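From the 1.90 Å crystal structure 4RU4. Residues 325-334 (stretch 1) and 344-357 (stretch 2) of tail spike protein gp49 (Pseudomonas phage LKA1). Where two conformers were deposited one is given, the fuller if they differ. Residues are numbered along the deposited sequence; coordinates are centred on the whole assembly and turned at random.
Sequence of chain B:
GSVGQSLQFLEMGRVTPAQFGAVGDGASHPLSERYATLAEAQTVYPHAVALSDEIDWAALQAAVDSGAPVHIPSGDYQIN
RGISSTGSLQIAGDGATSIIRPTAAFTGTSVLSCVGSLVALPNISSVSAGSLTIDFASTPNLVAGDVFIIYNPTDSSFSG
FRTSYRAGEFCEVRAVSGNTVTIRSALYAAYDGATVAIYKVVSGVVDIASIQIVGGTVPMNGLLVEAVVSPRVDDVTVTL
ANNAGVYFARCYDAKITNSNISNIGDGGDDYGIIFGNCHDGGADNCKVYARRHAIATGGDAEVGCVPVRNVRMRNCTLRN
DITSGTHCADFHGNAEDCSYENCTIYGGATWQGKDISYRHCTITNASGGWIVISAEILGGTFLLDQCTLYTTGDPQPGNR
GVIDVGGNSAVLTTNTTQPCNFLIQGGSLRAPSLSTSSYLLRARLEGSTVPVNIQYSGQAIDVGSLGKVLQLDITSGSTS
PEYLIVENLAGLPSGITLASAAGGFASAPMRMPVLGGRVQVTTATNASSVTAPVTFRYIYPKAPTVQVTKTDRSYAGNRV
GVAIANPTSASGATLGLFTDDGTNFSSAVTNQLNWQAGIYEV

Stretch 1 325-334: GTHCADFHGN
Stretch 2, residues 344-357: TIYGGATWQGKDIS

The two segments run side by side in the same direction, with CA pairs His-327/Gly-348 at 4.6 Å, Ala-329/Ala-349 at 4.6 Å and Gly-333/Gly-353 at 3.8 Å; together they bury 651 Å². Stretch 1 has no regular helix or strand; it is extended from Thr-326 to His-332 except at Cys-328 (phi/psi -78/-45), while Gly-325 (77/6), Gly-333 (-66/-1) and Asn-334 (-99/27) depart from that form at its two ends.

Stretch 2 enters as a strand. Ile-345 (m, t) points toward its partner, its CD1 3.7 Å from Ala-329 CB and its CG2 4.1 Å from Cys-328 CB; the methyl of Ala-329 packs against the end of Ile-345. Tyr-346 (m) turns away, but its O lies 3.2 Å from Cys-328 CB.

Two glycines then make the polar junction. Gly-347 (105/19) and Gly-348 (92/166) adopt angles at which a CB would jam against the preceding carbonyl, and on Gly-347 it would also sit 3.4 Å from Cys-328 CB. Ala-329 N donates a nearly straight bond to Gly-348 O (3.0 Å, 172°), while Cys-328 N makes weak bonds to the O atoms of Gly-347 and Gly-348, both 3.0 Å.

From Ala-349 to Gln-352 the chain is extended again. Ala-349 CB rests 4.0 Å from Ala-329 CB. Thr-350 (t) lays its CB 3.7 Å from the centroid of the His-327 ring, almost on the normal. That ring (p, chi2 -89°) is steadied by its NE2 donating to Asp-330 OD1 at 2.7 Å. Trp-351 points away.

The CA-to-CB bond of Gln-352 (m, t, chi3 25°) points toward stretch 1; its NE2 donates to Thr-350 OG1 (3.1 Å) and to the O of a water, 3.2 Å from NE2, which in turn donates to Asp-330 OD1 at 2.7 Å.

Gly-353 (85/-121) permits close packing at the corner: its CA approaches Gly-333 O at 3.4 Å, where a CB would point toward stretch 1. Past the corner, Ile-356 (m, m) puts CD1 over one face of Phe-331 (m, chi2 -68°), with CG2 3.5 Å from Phe-331 CE2.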

ATOM      1  N   GLY B 325       4.047 -27.336  -8.581  1.00  8.65           N
ATOM      2  CA  GLY B 325       3.032 -27.623  -7.591  1.00 12.61           C
ATOM      3  C   GLY B 325       3.191 -26.836  -6.294  1.00 14.12           C
ATOM      4  O   GLY B 325       2.444 -27.069  -5.352  1.00 17.59           O
ATOM      5  N   THR B 326       4.135 -25.896  -6.239  1.00  8.64           N
ATOM      6  CA  THR B 326       4.342 -25.141  -4.997  1.00  6.06           C
ATOM      7  C   THR B 326       4.018 -23.645  -5.146  1.00  5.89           C
ATOM      8  O   THR B 326       3.809 -23.147  -6.249  1.00  6.69           O
ATOM      9  CB  THR B 326       5.770 -25.365  -4.428  1.00  6.17           C
ATOM     10  OG1 THR B 326       5.862 -24.845  -3.100  1.00  7.90           O
ATOM     11  CG2 THR B 326       6.850 -24.718  -5.315  1.00  6.16           C
ATOM     12  N   HIS B 327       3.991 -22.934  -4.022  1.00  5.83           N
ATOM     13  CA  HIS B 327       3.712 -21.518  -4.034  1.00  5.68           C
ATOM     14  C   HIS B 327       4.905 -20.750  -4.569  1.00  9.85           C
ATOM     15  O   HIS B 327       6.075 -21.115  -4.321  1.00  8.74           O
ATOM     16  CB  HIS B 327       3.400 -21.052  -2.604  1.00  5.64           C
ATOM     17  CG  HIS B 327       4.456 -21.434  -1.612  1.00 11.22           C
ATOM     18  ND1 HIS B 327       4.436 -22.628  -0.922  1.00 13.44           N
ATOM     19  CD2 HIS B 327       5.572 -20.785  -1.207  1.00  8.88           C
ATOM     20  CE1 HIS B 327       5.490 -22.695  -0.127  1.00 11.76           C
ATOM     21  NE2 HIS B 327       6.191 -21.581  -0.272  1.00 10.87           N
ATOM     22  N   CYS B 328       4.601 -19.674  -5.285  1.00  8.39           N
ATOM     23  CA  CYS B 328       5.621 -18.815  -5.883  1.00  6.64           C
ATOM     24  C   CYS B 328       6.262 -17.867  -4.851  1.00  8.19           C
ATOM     25  O   CYS B 328       7.483 -17.698  -4.832  1.00  8.75           O
ATOM     26  CB  CYS B 328       4.996 -17.997  -7.010  1.00  5.42           C
ATOM     27  SG  CYS B 328       6.131 -16.758  -7.739  1.00  8.72           S
ATOM     28  N   ALA B 329       5.438 -17.237  -4.018  1.00  5.39           N
ATOM     29  CA  ALA B 329       5.951 -16.322  -2.984  1.00  6.40           C
ATOM     30  C   ALA B 329       6.112 -17.085  -1.688  1.00  8.56           C
ATOM     31  O   ALA B 329       5.134 -17.605  -1.170  1.00  8.99           O
ATOM     32  CB  ALA B 329       5.014 -15.156  -2.784  1.00  6.09           C
ATOM     33  N   ASP B 330       7.341 -17.165  -1.168  1.00  5.51           N
ATOM     34  CA  ASP B 330       7.594 -18.058  -0.027  1.00  8.90           C
ATOM     35  C   ASP B 330       8.044 -17.323   1.250  1.00  9.91           C
ATOM     36  O   ASP B 330       8.723 -16.301   1.189  1.00  8.57           O
ATOM     37  CB  ASP B 330       8.632 -19.142  -0.417  1.00  5.77           C
ATOM     38  CG  ASP B 330       9.076 -19.964   0.769  1.00  9.54           C
ATOM     39  OD1 ASP B 330       8.397 -20.984   1.076  1.00 12.22           O
ATOM     40  OD2 ASP B 330      10.076 -19.574   1.435  1.00  7.80           O
ATOM     41  N   PHE B 331       7.595 -17.825   2.398  1.00  5.67           N
ATOM     42  CA  PHE B 331       8.282 -17.668   3.674  1.00  5.73           C
ATOM     43  C   PHE B 331       8.355 -19.078   4.259  1.00  9.54           C
ATOM     44  O   PHE B 331       7.366 -19.815   4.194  1.00  8.43           O
ATOM     45  CB  PHE B 331       7.451 -16.842   4.663  1.00  9.67           C
ATOM     46  CG  PHE B 331       7.279 -15.398   4.288  1.00 11.64           C
ATOM     47  CD1 PHE B 331       8.365 -14.528   4.301  1.00 10.64           C
ATOM     48  CD2 PHE B 331       6.013 -14.889   3.998  1.00  9.54           C
ATOM     49  CE1 PHE B 331       8.212 -13.197   3.975  1.00 11.71           C
ATOM     50  CE2 PHE B 331       5.861 -13.545   3.675  1.00 12.70           C
ATOM     51  CZ  PHE B 331       6.967 -12.693   3.684  1.00 10.56           C
ATOM     52  N   HIS B 332       9.482 -19.459   4.857  1.00  7.61           N
ATOM     53  CA  HIS B 332       9.519 -20.697   5.663  1.00  7.40           C
ATOM     54  C   HIS B 332       9.056 -20.462   7.116  1.00  8.36           C
ATOM     55  O   HIS B 332       8.861 -19.316   7.556  1.00  7.02           O
ATOM     56  CB  HIS B 332      10.930 -21.318   5.654  1.00  6.50           C
ATOM     57  CG  HIS B 332      11.219 -22.126   4.434  1.00 10.07           C
ATOM     58  ND1 HIS B 332      10.979 -21.650   3.160  1.00  9.69           N
ATOM     59  CD2 HIS B 332      11.730 -23.372   4.286  1.00 12.79           C
ATOM     60  CE1 HIS B 332      11.320 -22.578   2.280  1.00 13.26           C
ATOM     61  NE2 HIS B 332      11.791 -23.624   2.934  1.00 14.97           N
ATOM     62  N   GLY B 333       8.850 -21.547   7.861  1.00  7.21           N
ATOM     63  CA  GLY B 333       8.317 -21.423   9.214  1.00  6.32           C
ATOM     64  C   GLY B 333       9.182 -20.741  10.253  1.00  8.26           C
ATOM     65  O   GLY B 333       8.772 -20.627  11.418  1.00  7.64           O
ATOM     66  N   ASN B 334      10.393 -20.317   9.885  1.00  7.06           N
ATOM     67  CA  ASN B 334      11.146 -19.497  10.829  1.00  6.39           C
ATOM     68  C   ASN B 334      11.062 -17.993  10.550  1.00  6.52           C
ATOM     69  O   ASN B 334      11.983 -17.249  10.884  1.00 11.87           O
ATOM     70  CB  ASN B 334      12.618 -19.948  10.915  1.00  6.53           C
ATOM     71  CG  ASN B 334      13.401 -19.619   9.644  1.00  7.18           C
ATOM     72  OD1 ASN B 334      12.842 -19.597   8.555  1.00  6.38           O
ATOM     73  ND2 ASN B 334      14.702 -19.359   9.790  1.00  7.35           N
ATOM     74  N   THR B 344       2.791  -8.337  -7.574  1.00  4.67           N
ATOM     75  CA  THR B 344       2.039  -9.214  -8.449  1.00  6.04           C
ATOM     76  C   THR B 344       2.663 -10.610  -8.316  1.00  8.10           C
ATOM     77  O   THR B 344       3.852 -10.806  -8.597  1.00  7.97           O
ATOM     78  CB  THR B 344       2.098  -8.725  -9.921  1.00  5.52           C
ATOM     79  OG1 THR B 344       1.580  -7.387  -9.995  1.00  6.34           O
ATOM     80  CG2 THR B 344       1.267  -9.662 -10.857  1.00  4.98           C
ATOM     81  N   ILE B 345       1.872 -11.569  -7.845  1.00  4.83           N
ATOM     82  CA  ILE B 345       2.378 -12.916  -7.580  1.00  7.57           C
ATOM     83  C   ILE B 345       1.634 -13.938  -8.429  1.00  9.30           C
ATOM     84  O   ILE B 345       0.471 -14.256  -8.162  1.00  7.73           O
ATOM     85  CB  ILE B 345       2.245 -13.281  -6.064  1.00  4.98           C
ATOM     86  CG1 ILE B 345       2.945 -12.213  -5.200  1.00  4.93           C
ATOM     87  CG2 ILE B 345       2.800 -14.719  -5.769  1.00  5.07           C
ATOM     88  CD1 ILE B 345       2.717 -12.360  -3.680  1.00  4.92           C
ATOM     89  N   TYR B 346       2.286 -14.423  -9.489  1.00  5.45           N
ATOM     90  CA  TYR B 346       1.696 -15.486 -10.286  1.00  5.10           C
ATOM     91  C   TYR B 346       2.116 -16.808  -9.691  1.00 10.28           C
ATOM     92  O   TYR B 346       3.313 -17.072  -9.608  1.00  8.62           O
ATOM     93  CB  TYR B 346       2.232 -15.432 -11.717  1.00  5.14           C
ATOM     94  CG  TYR B 346       1.800 -14.183 -12.460  1.00  5.05           C
ATOM     95  CD1 TYR B 346       0.552 -14.107 -13.037  1.00  5.01           C
ATOM     96  CD2 TYR B 346       2.662 -13.083 -12.587  1.00  5.00           C
ATOM     97  CE1 TYR B 346       0.152 -12.958 -13.768  1.00  7.90           C
ATOM     98  CE2 TYR B 346       2.293 -11.950 -13.303  1.00  6.92           C
ATOM     99  CZ  TYR B 346       1.029 -11.888 -13.887  1.00  9.50           C
ATOM    100  OH  TYR B 346       0.652 -10.760 -14.594  1.00  8.67           O
ATOM    101  N   GLY B 347       1.152 -17.643  -9.291  1.00  7.04           N
ATOM    102  CA  GLY B 347       1.496 -19.000  -8.871  1.00  5.35           C
ATOM    103  C   GLY B 347       1.433 -19.188  -7.361  1.00  8.45           C
ATOM    104  O   GLY B 347       2.014 -20.130  -6.830  1.00  5.47           O
ATOM    105  N   GLY B 348       0.727 -18.299  -6.664  1.00  7.31           N
ATOM    106  CA  GLY B 348       0.390 -18.575  -5.276  1.00  6.05           C
ATOM    107  C   GLY B 348       1.357 -18.067  -4.224  1.00  5.46           C
ATOM    108  O   GLY B 348       2.507 -17.700  -4.513  1.00  5.29           O
ATOM    109  N   ALA B 349       0.889 -18.063  -2.979  1.00  5.27           N
ATOM    110  CA  ALA B 349       1.677 -17.524  -1.882  1.00  5.27           C
ATOM    111  C   ALA B 349       1.446 -18.351  -0.602  1.00  9.45           C
ATOM    112  O   ALA B 349       0.608 -19.262  -0.579  1.00  7.16           O
ATOM    113  CB  ALA B 349       1.323 -16.048  -1.660  1.00  5.15           C
ATOM    114  N   THR B 350       2.181 -18.043   0.466  1.00  7.45           N
ATOM    115  CA  THR B 350       2.090 -18.898   1.645  1.00  6.64           C
ATOM    116  C   THR B 350       2.145 -18.138   2.972  1.00  7.76           C
ATOM    117  O   THR B 350       2.803 -17.106   3.092  1.00  8.28           O
ATOM    118  CB  THR B 350       3.228 -19.984   1.658  1.00  5.62           C
ATOM    119  OG1 THR B 350       3.007 -20.916   2.732  1.00  6.45           O
ATOM    120  CG2 THR B 350       4.563 -19.322   1.904  1.00  5.63           C
ATOM    121  N   TRP B 351       1.440 -18.680   3.961  1.00  7.01           N
ATOM    122  CA  TRP B 351       1.531 -18.233   5.342  1.00  8.75           C
ATOM    123  C   TRP B 351       2.295 -19.321   6.096  1.00  9.05           C
ATOM    124  O   TRP B 351       1.836 -20.458   6.140  1.00  5.75           O
ATOM    125  CB  TRP B 351       0.123 -18.203   5.927  1.00  9.86           C
ATOM    126  CG  TRP B 351      -0.712 -16.980   5.703  1.00  6.36           C
ATOM    127  CD1 TRP B 351      -0.295 -15.676   5.528  1.00  8.13           C
ATOM    128  CD2 TRP B 351      -2.140 -16.956   5.663  1.00  5.28           C
ATOM    129  NE1 TRP B 351      -1.399 -14.843   5.406  1.00  5.89           N
ATOM    130  CE2 TRP B 351      -2.538 -15.604   5.516  1.00  6.32           C
ATOM    131  CE3 TRP B 351      -3.121 -17.947   5.789  1.00  7.26           C
ATOM    132  CZ2 TRP B 351      -3.868 -15.221   5.465  1.00  7.68           C
ATOM    133  CZ3 TRP B 351      -4.455 -17.564   5.748  1.00  9.65           C
ATOM    134  CH2 TRP B 351      -4.814 -16.213   5.581  1.00  8.76           C
ATOM    135  N   GLN B 352       3.424 -18.971   6.706  1.00  5.72           N
ATOM    136  CA  GLN B 352       4.194 -19.883   7.535  1.00  7.60           C
ATOM    137  C   GLN B 352       4.839 -19.036   8.644  1.00  9.85           C
ATOM    138  O   GLN B 352       5.050 -17.836   8.468  1.00  6.41           O
ATOM    139  CB  GLN B 352       5.306 -20.557   6.701  1.00  6.41           C
ATOM    140  CG  GLN B 352       4.805 -21.227   5.442  1.00  6.66           C
ATOM    141  CD  GLN B 352       5.813 -22.156   4.790  1.00  8.92           C
ATOM    142  OE1 GLN B 352       6.706 -22.683   5.450  1.00  8.17           O
ATOM    143  NE2 GLN B 352       5.646 -22.388   3.471  1.00  7.89           N
ATOM    144  N   GLY B 353       5.200 -19.654   9.763  1.00 10.02           N
ATOM    145  CA  GLY B 353       5.926 -18.931  10.799  1.00  6.04           C
ATOM    146  C   GLY B 353       4.997 -18.172  11.725  1.00  6.19           C
ATOM    147  O   GLY B 353       4.134 -18.770  12.343  1.00  6.78           O
ATOM    148  N   LYS B 354       5.154 -16.856  11.813  1.00  8.13           N
ATOM    149  CA  LYS B 354       4.383 -16.051  12.781  1.00  6.25           C
ATOM    150  C   LYS B 354       4.277 -14.621  12.313  1.00  6.58           C
ATOM    151  O   LYS B 354       5.277 -14.048  11.909  1.00  8.52           O
ATOM    152  CB  LYS B 354       5.077 -16.064  14.154  1.00  7.99           C
ATOM    153  CG  LYS B 354       4.451 -15.076  15.203  1.00  6.89           C
ATOM    154  CD  LYS B 354       5.043 -15.285  16.623  1.00 11.85           C
ATOM    155  CE  LYS B 354       4.618 -14.195  17.613  1.00 11.64           C
ATOM    156  NZ  LYS B 354       5.297 -14.430  18.955  1.00 14.66           N
ATOM    157  N   ASP B 355       3.079 -14.034  12.393  1.00  7.21           N
ATOM    158  CA  ASP B 355       2.878 -12.618  12.059  1.00  6.47           C
ATOM    159  C   ASP B 355       3.325 -12.296  10.629  1.00  8.24           C
ATOM    160  O   ASP B 355       4.300 -11.561  10.408  1.00  8.17           O
ATOM    161  CB  ASP B 355       3.569 -11.694  13.086  1.00  5.49           C
ATOM    162  CG  ASP B 355       2.959 -11.822  14.480  1.00 12.15           C
ATOM    163  OD1 ASP B 355       1.847 -12.386  14.600  1.00  9.65           O
ATOM    164  OD2 ASP B 355       3.598 -11.376  15.459  1.00 12.68           O
ATOM    165  N   ILE B 356       2.600 -12.847   9.663  1.00  6.32           N
ATOM    166  CA  ILE B 356       2.914 -12.674   8.244  1.00  7.55           C
ATOM    167  C   ILE B 356       1.742 -11.996   7.514  1.00  6.75           C
ATOM    168  O   ILE B 356       0.588 -12.330   7.757  1.00  7.93           O
ATOM    169  CB  ILE B 356       3.121 -14.041   7.608  1.00 10.52           C
ATOM    170  CG1 ILE B 356       4.262 -14.800   8.307  1.00 10.56           C
ATOM    171  CG2 ILE B 356       3.309 -13.913   6.078  1.00  5.28           C
ATOM    172  CD1 ILE B 356       5.597 -14.085   8.377  1.00  7.80           C
ATOM    173  N   SER B 357       2.026 -11.044   6.617  0.74  5.62           N
ATOM    174  CA  SER B 357       0.937 -10.351   5.925  0.74  4.96           C
ATOM    175  C   SER B 357       1.233 -10.258   4.433  0.74  6.85           C
ATOM    176  O   SER B 357       2.412 -10.176   4.036  0.74  5.57           O
ATOM    177  CB  SER B 357       0.731  -8.943   6.499  0.74  7.43           C
ATOM    178  OG  SER B 357       0.790  -8.954   7.924  0.74  4.95           O
TER
HETATM  179  O   HOH W   1       8.272 -23.522   2.123  1.00 17.69           O